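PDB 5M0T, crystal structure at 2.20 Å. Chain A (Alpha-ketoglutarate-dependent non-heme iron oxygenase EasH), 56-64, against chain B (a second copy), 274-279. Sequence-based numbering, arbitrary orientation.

Chain A, residues 56-64: MKQWELGQK
Chain B, residues 274-279: YDLKDL

This is a small contact between two copies of EasH in which an extended, irregular segment of chain A lays three side chains, a lysine, a tryptophan and a glutamine, against a tight turn of chain B, held by one salt bridge and one apolar edge contact. The stretches bury 312 Å² between them, both sides summed. Measured end to end, Lys A57 to Gln A63 and Asp B275 to Asp B278 run in roughly the same direction, 29° apart, and the nearest CA atoms, those of Gln A63 and Lys B277, are still 7.1 Å apart, so side chains bridge the gap.

The chain B platform is a type I' beta turn from Tyr B274 to Lys B277. Asp B275 (phi/psi 58/32) and Leu B276 (69/-3) occupy its left-handed corners, and the turn is closed by two backbone hydrogen bonds, Tyr B274 N to Lys B277 O and Lys B277 N to Tyr B274 O, each 3.0 Å. After it, Asp B278 (chi1 t) turns its carboxylate away from chain A to cap the helix that follows.

Chain A is mostly extended from Met A56 to Leu A61, with Lys A57 at -161/174. Gly A62 then takes 104/12, where a CB would be jammed against the carbonyl O of Leu A61; glycine is required by the backbone alone.

The polar anchor joins Lys A57 NZ to Asp B275 OD2 at 2.6 Å, a hydrogen bond within a salt bridge. Both CA-to-CB bonds point sideways, so reach comes from the chains: Lys A57 is p, m, t, t, and Asp B275 has chi1 at -159°. The aspartate is buried, which suits a charge paired this closely, and its OD1 is satisfied elsewhere in the structure.

Beside this pair, Trp A59 (-66/124; chi1 t, chi2 -90°) also starts sideways and extends its six-membered ring to the turn. Its CZ3 lies 3.6 Å from Leu B276 CB, which sits at the ring edge, near the ring plane. Leu B276, m then t, points toward chain A; both residues are buried.

At the other end, the CA-to-CB bond of Gln A63 (-86/-29; m, m, chi3 -54°) points toward chain B. Its OE1 lies 3.9 Å from Lys B277 CB, a packing distance, while Gln A63 NE2 makes a weak hydrogen bond, 3.4 Å, to Glu A60 O. Lys B277 (chi1 m, chi2 145°), modelled only to CD, has 71 Å² covered by chain A, more than any other residue here.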

# COMPACT_ATOMS: atom_id res chain seq x y z
N MET A 56 -7.00 -23.86 -12.45
CA MET A 56 -7.16 -24.14 -10.99
C MET A 56 -6.16 -25.18 -10.47
O MET A 56 -5.78 -26.10 -11.20
CB MET A 56 -8.60 -24.60 -10.68
CG MET A 56 -9.70 -23.56 -10.90
SD MET A 56 -9.64 -22.20 -9.71
CE MET A 56 -10.33 -22.97 -8.24
N LYS A 57 -5.74 -25.03 -9.21
CA LYS A 57 -4.92 -26.04 -8.52
C LYS A 57 -4.93 -25.89 -6.98
O LYS A 57 -5.48 -24.95 -6.43
CB LYS A 57 -3.46 -26.06 -9.07
CG LYS A 57 -2.48 -25.04 -8.50
CD LYS A 57 -2.97 -23.61 -8.61
CE LYS A 57 -1.92 -22.67 -8.04
NZ LYS A 57 -2.57 -21.46 -7.48
N GLN A 58 -4.31 -26.86 -6.30
CA GLN A 58 -4.24 -26.89 -4.84
C GLN A 58 -3.29 -25.81 -4.30
O GLN A 58 -2.32 -25.44 -4.96
CB GLN A 58 -3.78 -28.30 -4.38
CG GLN A 58 -3.93 -28.59 -2.89
CD GLN A 58 -5.38 -28.60 -2.40
OE1 GLN A 58 -6.32 -28.77 -3.19
NE2 GLN A 58 -5.57 -28.41 -1.10
N TRP A 59 -3.60 -25.29 -3.10
CA TRP A 59 -2.69 -24.38 -2.39
C TRP A 59 -1.39 -25.11 -1.98
O TRP A 59 -1.46 -26.14 -1.28
CB TRP A 59 -3.37 -23.79 -1.14
CG TRP A 59 -2.44 -22.97 -0.27
CD1 TRP A 59 -1.67 -23.42 0.78
CD2 TRP A 59 -2.17 -21.57 -0.38
NE1 TRP A 59 -0.95 -22.39 1.32
CE2 TRP A 59 -1.23 -21.24 0.63
CE3 TRP A 59 -2.63 -20.56 -1.24
CZ2 TRP A 59 -0.76 -19.93 0.81
CZ3 TRP A 59 -2.16 -19.27 -1.07
CH2 TRP A 59 -1.23 -18.96 -0.05
N GLU A 60 -0.24 -24.57 -2.40
CA GLU A 60 1.07 -25.14 -2.05
C GLU A 60 1.49 -24.75 -0.63
O GLU A 60 1.68 -23.57 -0.34
CB GLU A 60 2.16 -24.70 -3.04
CG GLU A 60 3.47 -25.48 -2.89
CD GLU A 60 4.51 -25.18 -3.96
OE1 GLU A 60 4.24 -24.49 -4.97
OE2 GLU A 60 5.63 -25.67 -3.78
N LEU A 61 1.61 -25.75 0.24
CA LEU A 61 2.12 -25.55 1.61
C LEU A 61 3.62 -25.20 1.61
O LEU A 61 4.33 -25.44 0.62
CB LEU A 61 1.86 -26.80 2.47
CG LEU A 61 0.62 -26.97 3.35
CD1 LEU A 61 1.07 -26.95 4.80
CD2 LEU A 61 -0.50 -25.95 3.13
N GLY A 62 4.07 -24.65 2.73
CA GLY A 62 5.46 -24.23 2.94
C GLY A 62 5.71 -22.73 2.87
O GLY A 62 6.88 -22.32 2.82
N GLN A 63 4.64 -21.92 2.89
CA GLN A 63 4.72 -20.45 2.76
C GLN A 63 4.97 -19.70 4.09
O GLN A 63 5.55 -18.61 4.07
CB GLN A 63 3.44 -19.88 2.12
CG GLN A 63 3.00 -20.53 0.81
CD GLN A 63 4.03 -20.41 -0.29
OE1 GLN A 63 4.49 -19.30 -0.61
NE2 GLN A 63 4.40 -21.54 -0.89
N LYS A 64 4.51 -20.28 5.21
CA LYS A 64 4.72 -19.71 6.56
C LYS A 64 4.16 -18.28 6.70
O LYS A 64 4.80 -17.40 7.29
CB LYS A 64 6.22 -19.75 6.96
N TYR B 274 2.35 -12.95 -6.02
CA TYR B 274 1.80 -13.51 -7.25
C TYR B 274 1.01 -14.74 -6.85
O TYR B 274 1.56 -15.66 -6.27
CB TYR B 274 2.89 -13.90 -8.24
CG TYR B 274 2.31 -14.59 -9.45
CD1 TYR B 274 1.56 -13.87 -10.39
CD2 TYR B 274 2.47 -15.96 -9.65
CE1 TYR B 274 1.00 -14.50 -11.48
CE2 TYR B 274 1.93 -16.59 -10.75
CZ TYR B 274 1.19 -15.86 -11.66
OH TYR B 274 0.63 -16.48 -12.76
N ASP B 275 -0.28 -14.73 -7.15
CA ASP B 275 -1.18 -15.82 -6.83
C ASP B 275 -1.22 -16.13 -5.32
O ASP B 275 -1.41 -17.27 -4.93
CB ASP B 275 -0.79 -17.06 -7.64
CG ASP B 275 -1.91 -18.07 -7.78
OD1 ASP B 275 -3.07 -17.76 -7.47
OD2 ASP B 275 -1.64 -19.20 -8.22
N LEU B 276 -1.03 -15.09 -4.48
CA LEU B 276 -0.92 -15.22 -3.03
C LEU B 276 0.37 -15.91 -2.51
O LEU B 276 0.56 -16.01 -1.29
CB LEU B 276 -2.16 -15.91 -2.45
CG LEU B 276 -3.52 -15.35 -2.85
CD1 LEU B 276 -4.64 -16.26 -2.35
CD2 LEU B 276 -3.68 -13.94 -2.30
N LYS B 277 1.23 -16.38 -3.42
CA LYS B 277 2.49 -17.01 -3.09
C LYS B 277 3.60 -15.99 -3.40
O LYS B 277 3.31 -14.88 -3.87
CB LYS B 277 2.67 -18.32 -3.90
CG LYS B 277 1.65 -19.41 -3.54
CD LYS B 277 1.24 -20.23 -4.75
N ASP B 278 4.85 -16.37 -3.12
CA ASP B 278 6.04 -15.52 -3.31
C ASP B 278 6.11 -14.93 -4.73
O ASP B 278 5.91 -15.64 -5.72
CB ASP B 278 7.30 -16.36 -3.03
CG ASP B 278 8.58 -15.53 -3.07
OD1 ASP B 278 8.72 -14.64 -2.20
OD2 ASP B 278 9.43 -15.78 -3.96
N LEU B 279 6.38 -13.62 -4.82
CA LEU B 279 6.31 -12.90 -6.10
C LEU B 279 7.48 -13.27 -7.02
O LEU B 279 7.27 -13.57 -8.20
CB LEU B 279 6.32 -11.38 -5.86
CG LEU B 279 6.40 -10.45 -7.08
CD1 LEU B 279 5.27 -10.73 -8.04
CD2 LEU B 279 6.38 -8.99 -6.66